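Local coordinates for DUF6844 domain-containing protein (Francisella tularensis subsp. tularensis, PDB 4QVR) that is of unknown function but carries a DUF6844 domain and probably a signal peptide that directs it for export, at residues K148-Y153 / G246-L251; D116-A121 / G268-Y273; T426-R431 / G443-W448. All blocks are in the same frame, centred on the assembly; numbering follows the deposited sequence.

Interaction 1 (K148-Y153 / G246-L251)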
loop_
_atom_site.group_PDB
_atom_site.type_symbol
_atom_site.label_atom_id
_atom_site.label_comp_id
_atom_site.label_asym_id
_atom_site.label_seq_id
_atom_site.Cartn_x
_atom_site.Cartn_y
_atom_site.Cartn_z
ATOM N N LYS A 148 -6.817 1.768 0.475
ATOM C CA LYS A 148 -7.587 2.334 1.580
ATOM C C LYS A 148 -6.632 2.892 2.633
ATOM O O LYS A 148 -6.830 3.982 3.159
ATOM C CB LYS A 148 -8.471 1.261 2.154
ATOM C CG LYS A 148 -9.479 1.726 3.184
ATOM C CD LYS A 148 -10.428 0.564 3.419
ATOM C CE LYS A 148 -11.616 0.958 4.265
ATOM N NZ LYS A 148 -11.193 1.417 5.603
ATOM N N ALA A 149 -5.567 2.162 2.908
ATOM C CA ALA A 149 -4.582 2.626 3.872
ATOM C C ALA A 149 -3.935 3.889 3.347
ATOM O O ALA A 149 -3.749 4.838 4.096
ATOM C CB ALA A 149 -3.529 1.550 4.141
ATOM N N GLN A 150 -3.597 3.912 2.060
ATOM C CA GLN A 150 -2.975 5.118 1.492
ATOM C C GLN A 150 -3.882 6.320 1.572
ATOM O O GLN A 150 -3.444 7.440 1.893
ATOM C CB GLN A 150 -2.599 4.910 0.043
ATOM C CG GLN A 150 -1.413 3.987 -0.109
ATOM C CD GLN A 150 -1.073 3.651 -1.557
ATOM O OE1 GLN A 150 -1.835 3.896 -2.479
ATOM N NE2 GLN A 150 0.071 3.038 -1.737
ATOM N N ALA A 151 -5.152 6.089 1.332
ATOM C CA ALA A 151 -6.116 7.179 1.300
ATOM C C ALA A 151 -6.367 7.731 2.694
ATOM O O ALA A 151 -6.534 8.953 2.871
ATOM C CB ALA A 151 -7.410 6.705 0.635
ATOM N N GLU A 152 -6.360 6.853 3.693
ATOM C CA GLU A 152 -6.555 7.276 5.083
ATOM C C GLU A 152 -5.377 8.083 5.611
ATOM O O GLU A 152 -5.567 9.038 6.374
ATOM C CB GLU A 152 -6.891 6.080 5.970
ATOM C CG GLU A 152 -8.273 5.541 5.597
ATOM C CD GLU A 152 -8.749 4.387 6.441
ATOM O OE1 GLU A 152 -7.940 3.798 7.191
ATOM O OE2 GLU A 152 -9.953 4.055 6.329
ATOM N N TYR A 153 -4.174 7.708 5.198
ATOM C CA TYR A 153 -2.970 8.458 5.536
ATOM C C TYR A 153 -3.073 9.871 4.940
ATOM O O TYR A 153 -2.864 10.839 5.629
ATOM C CB TYR A 153 -1.701 7.758 5.036
ATOM C CG TYR A 153 -0.495 8.655 5.104
ATOM C CD1 TYR A 153 0.123 8.941 6.311
ATOM C CD2 TYR A 153 0.035 9.222 3.966
ATOM C CE1 TYR A 153 1.225 9.797 6.381
ATOM C CE2 TYR A 153 1.127 10.071 4.030
ATOM C CZ TYR A 153 1.710 10.364 5.236
ATOM O OH TYR A 153 2.800 11.219 5.275
ATOM N N GLY A 246 2.580 13.508 -2.069
ATOM C CA GLY A 246 4.042 13.480 -2.165
ATOM C C GLY A 246 4.693 12.515 -1.155
ATOM O O GLY A 246 5.713 11.898 -1.437
ATOM N N ASN A 247 4.092 12.374 0.018
ATOM C CA ASN A 247 4.619 11.491 1.055
ATOM C C ASN A 247 4.325 10.012 0.874
ATOM O O ASN A 247 4.816 9.201 1.654
ATOM C CB ASN A 247 4.041 11.894 2.405
ATOM C CG ASN A 247 4.485 13.260 2.848
ATOM O OD1 ASN A 247 5.288 13.895 2.194
ATOM N ND2 ASN A 247 3.960 13.716 3.976
ATOM N N LEU A 248 3.499 9.637 -0.104
ATOM C CA LEU A 248 3.173 8.226 -0.289
ATOM C C LEU A 248 4.370 7.360 -0.440
ATOM O O LEU A 248 4.354 6.215 -0.047
ATOM C CB LEU A 248 2.259 7.985 -1.496
ATOM C CG LEU A 248 0.797 8.312 -1.295
ATOM C CD1 LEU A 248 0.017 7.933 -2.544
ATOM C CD2 LEU A 248 0.268 7.600 -0.067
ATOM N N SER A 249 5.408 7.901 -1.034
ATOM C CA SER A 249 6.635 7.172 -1.238
ATOM C C SER A 249 7.277 6.781 0.090
ATOM O O SER A 249 8.166 5.933 0.099
ATOM C CB SER A 249 7.581 8.007 -2.104
ATOM O OG SER A 249 7.675 9.321 -1.575
ATOM N N GLY A 250 6.832 7.376 1.201
ATOM C CA GLY A 250 7.341 7.030 2.547
ATOM C C GLY A 250 6.371 6.127 3.308
ATOM O O GLY A 250 6.687 5.611 4.371
ATOM N N LEU A 251 5.180 5.933 2.764
ATOM C CA LEU A 251 4.176 5.070 3.421
ATOM C C LEU A 251 4.442 3.639 2.942
ATOM O O LEU A 251 4.232 3.307 1.797
ATOM C CB LEU A 251 2.762 5.510 3.077
ATOM C CG LEU A 251 1.689 4.805 3.907
ATOM C CD1 LEU A 251 1.727 5.288 5.348
ATOM C CD2 LEU A 251 0.329 5.085 3.337
#

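Interaction 2 (D116-A121 / G268-Y273)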
loop_
_atom_site.group_PDB
_atom_site.type_symbol
_atom_site.label_atom_id
_atom_site.label_comp_id
_atom_site.label_asym_id
_atom_site.label_seq_id
_atom_site.Cartn_x
_atom_site.Cartn_y
_atom_site.Cartn_z
ATOM N N ASP A 116 6.239 7.762 13.081
ATOM C CA ASP A 116 5.365 8.935 13.264
ATOM C C ASP A 116 3.929 8.652 12.870
ATOM O O ASP A 116 3.007 9.328 13.324
ATOM C CB ASP A 116 5.843 10.140 12.457
ATOM C CG ASP A 116 7.208 10.654 12.898
ATOM O OD1 ASP A 116 7.631 10.443 14.073
ATOM O OD2 ASP A 116 7.846 11.309 12.048
ATOM N N TYR A 117 3.727 7.672 12.009
ATOM C CA TYR A 117 2.367 7.313 11.619
ATOM C C TYR A 117 2.282 5.807 11.418
ATOM O O TYR A 117 3.154 5.214 10.781
ATOM C CB TYR A 117 1.948 8.050 10.333
ATOM C CG TYR A 117 0.577 7.649 9.793
ATOM C CD1 TYR A 117 0.437 6.524 9.006
ATOM C CD2 TYR A 117 -0.551 8.361 10.118
ATOM C CE1 TYR A 117 -0.799 6.113 8.543
ATOM C CE2 TYR A 117 -1.799 7.980 9.649
ATOM C CZ TYR A 117 -1.913 6.862 8.858
ATOM O OH TYR A 117 -3.131 6.484 8.390
ATOM N N VAL A 118 1.225 5.211 11.964
ATOM C CA VAL A 118 0.952 3.794 11.788
ATOM C C VAL A 118 -0.513 3.683 11.459
ATOM O O VAL A 118 -1.361 4.244 12.152
ATOM C CB VAL A 118 1.259 2.966 13.059
ATOM C CG1 VAL A 118 1.016 1.476 12.807
ATOM C CG2 VAL A 118 2.694 3.159 13.490
ATOM N N GLY A 119 -0.816 2.934 10.414
ATOM C CA GLY A 119 -2.178 2.763 9.982
ATOM C C GLY A 119 -2.484 1.319 9.640
ATOM O O GLY A 119 -1.599 0.485 9.455
ATOM N N SER A 120 -3.754 1.015 9.596
ATOM C CA SER A 120 -4.173 -0.310 9.200
ATOM C C SER A 120 -5.474 -0.223 8.364
ATOM O O SER A 120 -6.270 0.719 8.527
ATOM C CB SER A 120 -4.325 -1.196 10.433
ATOM O OG SER A 120 -5.310 -0.709 11.293
ATOM N N ALA A 121 -5.646 -1.163 7.433
ATOM C CA ALA A 121 -6.839 -1.219 6.570
ATOM C C ALA A 121 -7.102 -2.622 6.093
ATOM O O ALA A 121 -6.240 -3.464 6.045
ATOM C CB ALA A 121 -6.711 -0.297 5.366
ATOM N N GLY A 268 -5.631 -7.788 5.605
ATOM C CA GLY A 268 -5.360 -6.618 6.414
ATOM C C GLY A 268 -3.918 -6.206 6.149
ATOM O O GLY A 268 -3.054 -7.039 5.893
ATOM N N VAL A 269 -3.658 -4.918 6.135
ATOM C CA VAL A 269 -2.302 -4.440 5.902
ATOM C C VAL A 269 -2.039 -3.377 6.952
ATOM O O VAL A 269 -2.927 -2.601 7.294
ATOM C CB VAL A 269 -2.107 -3.903 4.471
ATOM C CG1 VAL A 269 -3.067 -2.771 4.190
ATOM C CG2 VAL A 269 -0.655 -3.436 4.237
ATOM N N VAL A 270 -0.855 -3.458 7.541
ATOM C CA VAL A 270 -0.390 -2.493 8.508
ATOM C C VAL A 270 0.677 -1.722 7.754
ATOM O O VAL A 270 1.586 -2.326 7.193
ATOM C CB VAL A 270 0.248 -3.190 9.738
ATOM C CG1 VAL A 270 0.935 -2.180 10.665
ATOM C CG2 VAL A 270 -0.796 -3.938 10.531
ATOM N N VAL A 271 0.551 -0.397 7.727
ATOM C CA VAL A 271 1.540 0.475 7.074
ATOM C C VAL A 271 2.183 1.454 8.094
ATOM O O VAL A 271 1.596 1.752 9.141
ATOM C CB VAL A 271 0.942 1.291 5.903
ATOM C CG1 VAL A 271 0.419 0.391 4.765
ATOM C CG2 VAL A 271 -0.151 2.263 6.368
ATOM N N ILE A 272 3.411 1.898 7.795
ATOM C CA ILE A 272 4.105 2.873 8.606
ATOM C C ILE A 272 4.607 3.951 7.662
ATOM O O ILE A 272 4.819 3.679 6.497
ATOM C CB ILE A 272 5.352 2.302 9.296
ATOM C CG1 ILE A 272 6.375 1.920 8.225
ATOM C CG2 ILE A 272 4.959 1.175 10.216
ATOM C CD1 ILE A 272 7.645 1.329 8.731
ATOM N N TYR A 273 4.773 5.172 8.166
ATOM C CA TYR A 273 5.338 6.249 7.384
ATOM C C TYR A 273 6.749 6.521 7.864
ATOM O O TYR A 273 6.986 6.574 9.064
ATOM C CB TYR A 273 4.555 7.557 7.514
ATOM C CG TYR A 273 5.254 8.658 6.737
ATOM C CD1 TYR A 273 5.132 8.740 5.371
ATOM C CD2 TYR A 273 6.079 9.587 7.372
ATOM C CE1 TYR A 273 5.790 9.726 4.642
ATOM C CE2 TYR A 273 6.723 10.586 6.656
ATOM C CZ TYR A 273 6.580 10.638 5.277
ATOM O OH TYR A 273 7.238 11.603 4.534
#

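Interaction 3 (T426-R431 / G443-W448)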
loop_
_atom_site.group_PDB
_atom_site.type_symbol
_atom_site.label_atom_id
_atom_site.label_comp_id
_atom_site.label_asym_id
_atom_site.label_seq_id
_atom_site.Cartn_x
_atom_site.Cartn_y
_atom_site.Cartn_z
ATOM N N THR A 426 14.235 -13.836 -8.710
ATOM C CA THR A 426 13.412 -14.620 -7.837
ATOM C C THR A 426 14.297 -15.060 -6.695
ATOM O O THR A 426 15.343 -15.645 -6.938
ATOM C CB THR A 426 12.892 -15.844 -8.588
ATOM O OG1 THR A 426 12.141 -15.391 -9.713
ATOM C CG2 THR A 426 12.010 -16.733 -7.691
ATOM N N VAL A 427 13.906 -14.777 -5.450
ATOM C CA VAL A 427 14.724 -15.215 -4.328
ATOM C C VAL A 427 14.061 -16.275 -3.493
ATOM O O VAL A 427 14.656 -16.778 -2.550
ATOM C CB VAL A 427 15.181 -14.061 -3.423
ATOM C CG1 VAL A 427 16.072 -13.103 -4.211
ATOM C CG2 VAL A 427 14.001 -13.359 -2.799
ATOM N N LYS A 428 12.841 -16.646 -3.845
ATOM C CA LYS A 428 12.132 -17.659 -3.084
ATOM C C LYS A 428 10.965 -18.171 -3.895
ATOM O O LYS A 428 10.337 -17.427 -4.636
ATOM C CB LYS A 428 11.626 -17.044 -1.769
ATOM C CG LYS A 428 10.866 -17.961 -0.822
ATOM C CD LYS A 428 11.734 -19.031 -0.203
ATOM C CE LYS A 428 10.929 -19.828 0.819
ATOM N NZ LYS A 428 11.705 -20.983 1.350
ATOM N N ARG A 429 10.706 -19.459 -3.769
ATOM C CA ARG A 429 9.589 -20.112 -4.433
ATOM C C ARG A 429 9.053 -21.060 -3.372
ATOM O O ARG A 429 9.823 -21.574 -2.566
ATOM C CB ARG A 429 10.059 -20.854 -5.678
ATOM C CG ARG A 429 10.595 -19.917 -6.760
ATOM C CD ARG A 429 11.685 -20.555 -7.599
ATOM N NE ARG A 429 11.214 -21.556 -8.545
ATOM C CZ ARG A 429 11.012 -21.333 -9.843
ATOM N NH1 ARG A 429 10.594 -22.325 -10.624
ATOM N NH2 ARG A 429 11.232 -20.125 -10.370
ATOM N N TRP A 430 7.740 -21.214 -3.313
ATOM C CA TRP A 430 7.119 -22.102 -2.346
ATOM C C TRP A 430 5.807 -22.637 -2.903
ATOM O O TRP A 430 5.270 -22.125 -3.874
ATOM C CB TRP A 430 6.889 -21.388 -1.020
ATOM C CG TRP A 430 6.051 -20.139 -1.139
ATOM C CD1 TRP A 430 6.507 -18.872 -1.373
ATOM C CD2 TRP A 430 4.621 -20.034 -1.007
ATOM N NE1 TRP A 430 5.459 -17.978 -1.406
ATOM C CE2 TRP A 430 4.288 -18.666 -1.177
ATOM C CE3 TRP A 430 3.602 -20.946 -0.751
ATOM C CZ2 TRP A 430 2.980 -18.206 -1.106
ATOM C CZ3 TRP A 430 2.296 -20.489 -0.693
ATOM C CH2 TRP A 430 1.998 -19.122 -0.860
ATOM N N ARG A 431 5.288 -23.643 -2.231
ATOM C CA ARG A 431 4.118 -24.347 -2.659
ATOM C C ARG A 431 3.354 -24.772 -1.427
ATOM O O ARG A 431 3.925 -25.252 -0.446
ATOM C CB ARG A 431 4.592 -25.568 -3.441
ATOM C CG ARG A 431 3.525 -26.502 -3.971
ATOM C CD ARG A 431 4.180 -27.669 -4.682
ATOM N NE ARG A 431 3.227 -28.725 -5.027
ATOM C CZ ARG A 431 2.732 -29.581 -4.141
ATOM N NH1 ARG A 431 1.877 -30.518 -4.527
ATOM N NH2 ARG A 431 3.072 -29.489 -2.855
ATOM N N GLY A 443 3.959 -19.655 -4.959
ATOM C CA GLY A 443 4.330 -18.294 -4.665
ATOM C C GLY A 443 5.762 -18.019 -4.982
ATOM O O GLY A 443 6.572 -18.946 -5.130
ATOM N N VAL A 444 6.066 -16.734 -5.112
ATOM C CA VAL A 444 7.421 -16.273 -5.367
ATOM C C VAL A 444 7.667 -15.018 -4.561
ATOM O O VAL A 444 6.716 -14.341 -4.116
ATOM C CB VAL A 444 7.674 -15.917 -6.859
ATOM C CG1 VAL A 444 7.567 -17.148 -7.748
ATOM C CG2 VAL A 444 6.704 -14.847 -7.330
ATOM N N VAL A 445 8.949 -14.736 -4.365
ATOM C CA VAL A 445 9.409 -13.513 -3.749
ATOM C C VAL A 445 10.435 -12.990 -4.719
ATOM O O VAL A 445 11.453 -13.652 -4.986
ATOM C CB VAL A 445 10.082 -13.711 -2.391
ATOM C CG1 VAL A 445 10.496 -12.355 -1.836
ATOM C CG2 VAL A 445 9.147 -14.432 -1.420
ATOM N N LEU A 446 10.153 -11.823 -5.279
ATOM C CA LEU A 446 11.030 -11.226 -6.244
ATOM C C LEU A 446 11.782 -10.114 -5.557
ATOM O O LEU A 446 11.273 -9.504 -4.622
ATOM C CB LEU A 446 10.242 -10.691 -7.446
ATOM C CG LEU A 446 9.418 -11.686 -8.284
ATOM C CD1 LEU A 446 8.895 -11.012 -9.546
ATOM C CD2 LEU A 446 10.213 -12.912 -8.681
ATOM N N LYS A 447 13.011 -9.885 -6.013
ATOM C CA LYS A 447 13.859 -8.826 -5.482
ATOM C C LYS A 447 14.200 -7.875 -6.625
ATOM O O LYS A 447 14.670 -8.307 -7.681
ATOM C CB LYS A 447 15.154 -9.378 -4.891
ATOM C CG LYS A 447 16.063 -8.296 -4.327
ATOM C CD LYS A 447 17.482 -8.791 -4.138
ATOM C CE LYS A 447 18.405 -7.665 -3.691
ATOM N NZ LYS A 447 19.844 -8.059 -3.664
ATOM N N TRP A 448 13.948 -6.591 -6.390
ATOM C CA TRP A 448 14.195 -5.527 -7.341
ATOM C C TRP A 448 15.179 -4.541 -6.734
ATOM O O TRP A 448 15.039 -4.148 -5.575
ATOM C CB TRP A 448 12.887 -4.803 -7.663
ATOM C CG TRP A 448 13.032 -3.652 -8.612
ATOM C CD1 TRP A 448 13.482 -3.705 -9.896
ATOM C CD2 TRP A 448 12.662 -2.299 -8.374
ATOM N NE1 TRP A 448 13.453 -2.461 -10.460
ATOM C CE2 TRP A 448 12.943 -1.579 -9.547
ATOM C CE3 TRP A 448 12.137 -1.620 -7.280
ATOM C CZ2 TRP A 448 12.720 -0.210 -9.652
ATOM C CZ3 TRP A 448 11.916 -0.263 -7.383
ATOM C CH2 TRP A 448 12.201 0.428 -8.560
HETATM O O HOH W 1 5.480 -15.184 -1.712
#

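Interaction 1 (K148-Y153 / G246-L251)
The nearest CA atoms of the two segments are those of Gln150 and Leu248, 7.1 Å apart, where helix 134-159 passes a short 3-10 turn. Tyr153 points toward that turn. CG of Tyr153 is turned away from the backbone N (chi1 167°), which carries the ring out over Leu251 and brings the hydroxyl to Asn247. CD1 of Leu251 lies over one ring face, 4.0 Å from CG of Tyr153. The other methyl, Leu251 CD2, packs against CB of Tyr153 at 3.8 Å. CB of Asn247 sits in the ring plane at the edge, 3.8 Å from CE2 of Tyr153. The Asn247 amide gives a hydrogen bond from ND2 to Tyr153 OH at 3.0 Å. This bond is moderately bent (147° at the hydrogen), and the amide plane stands 44° from the ring. OD1 of Asn247 takes its bond from Lys278, so both ends of the amide are held.

The turn 248-250 links helix 224-246 to strand 251-261. It is closed by the backbone bond from Leu251 N to Leu248 O, at 2.9 Å.

Leu251 CD2 also reaches back to the helix at Gln150, which lends its aliphatic part. CB of Gln150 lies 3.9 Å from CD2 of Leu248, and the two side chains run roughly perpendicular. The rest of Gln150 is extended. Its OE1 is hydrogen-bonded to Tyr413 of helix 402-415.

Interaction 2 (D116-A121 / G268-Y273)
Gly119 and Val271 face each other as an antiparallel hydrogen-bonded pair. Gly119 N meets Val271 O at 3.0 Å, and Val271 N meets Gly119 O at 2.9 Å. Ala121 and Val269 form the next such pair, with Val269 N donating to Ala121 O at 3.0 Å. Between them Ser120 and Val270 are a non-hydrogen-bonded pair, and here CA of Ser120 points its hydrogen at Val269 O (3.2 Å). Val118 and Ile272 form a second non-hydrogen-bonded pair.

The strands belong to a three-stranded antiparallel sheet of order 1-3-2. Strand 264-273 is central, and strand 117-126 is outermost within the chain.

Val118, Ser120, Val270 and Ile272 share one face. CG1 of Val118 meets CG1 of Val270 at 4.2 Å, and helix 94-108 covers Val118, Ser120 and Val270. Ala121, Val269 and Val271 point to the other face, against helix 134-159. On this face Tyr117 and Tyr273 touch through their CB atoms at 3.9 Å. CG of Tyr117 is swung away from its backbone N (chi1 175°), and the ring lies with its edge near CG2 of Val271. Tyr273 leads away from the strand pair, and its OH is hydrogen-bonded to Asp275.

Interaction 3 (T426-R431 / G443-W448)
Val445 O is approached by two backbone N-H groups of the neighbouring strand. The bond from Val427 N is short, 2.7 Å, and nearly straight (170° at the hydrogen). Lys428 N adds a weak bond to the same Val445 O at 3.5 Å. Two residues thus face one, which makes this a classic beta bulge in the hairpin of strands 424-433 and 440-448. Val445 N returns a bond to Lys428 O at 3.0 Å.

Both bulge residues pack on the Val445 side chain. CG2 of Val427 meets CG1 of Val445, and CB of Lys428 presses on CG2 of Val445 at 3.6 Å. Val427 O is bonded to Ser301 OG.

Further along, Trp430 and Gly443 are a hydrogen-bonded pair. CG of Trp430 lies between its backbone N and carbonyl carbon (chi1 57°), and this folds the indole back over Gly443. CA of Gly443 makes a CH-pi contact over the face of the five-membered ring, 3.7 Å from its centroid and 24° off the normal. At the ring edge, in its plane, a water accepts from Trp430 NE1 at 2.8 Å. The same water donates to Val444 O, also at 2.8 Å, so it ties the indole to the opposite strand.

On the face that carries Thr426, Arg429, Val444 and Leu446, OG1 of Thr426 touches CD2 of Leu446 at 3.3 Å. Arg429 leads away from the strand pair to a cation-pi contact with Tyr353. Strand 424-433 is outermost in its four-stranded sheet within the chain. Strand 328-337 flanks strand 440-448 on the other side, and helix 349-370 packs on Val444 and Leu446.

How the interactions relate
Strand 117-126 comes first and opens interaction 2. Helix 134-159 follows and opens interaction 1. That contact closes first, when the chain reaches the turn 246-251. Interaction 2 closes later, at 268-273, so interaction 1 lies within its loop. Together they tie helix 134-159 and the turn after helix 224-246 to the three-stranded sheet. The two touch directly: the Tyr153 ring meets Tyr117 edge-to-face and also meets the ring of Tyr273. Interaction 3 comes afterwards in series. It closes a short hairpin in the separate four-stranded sheet. Its nearest atoms are about 10 Å from interaction 1 and about 14 Å from interaction 2.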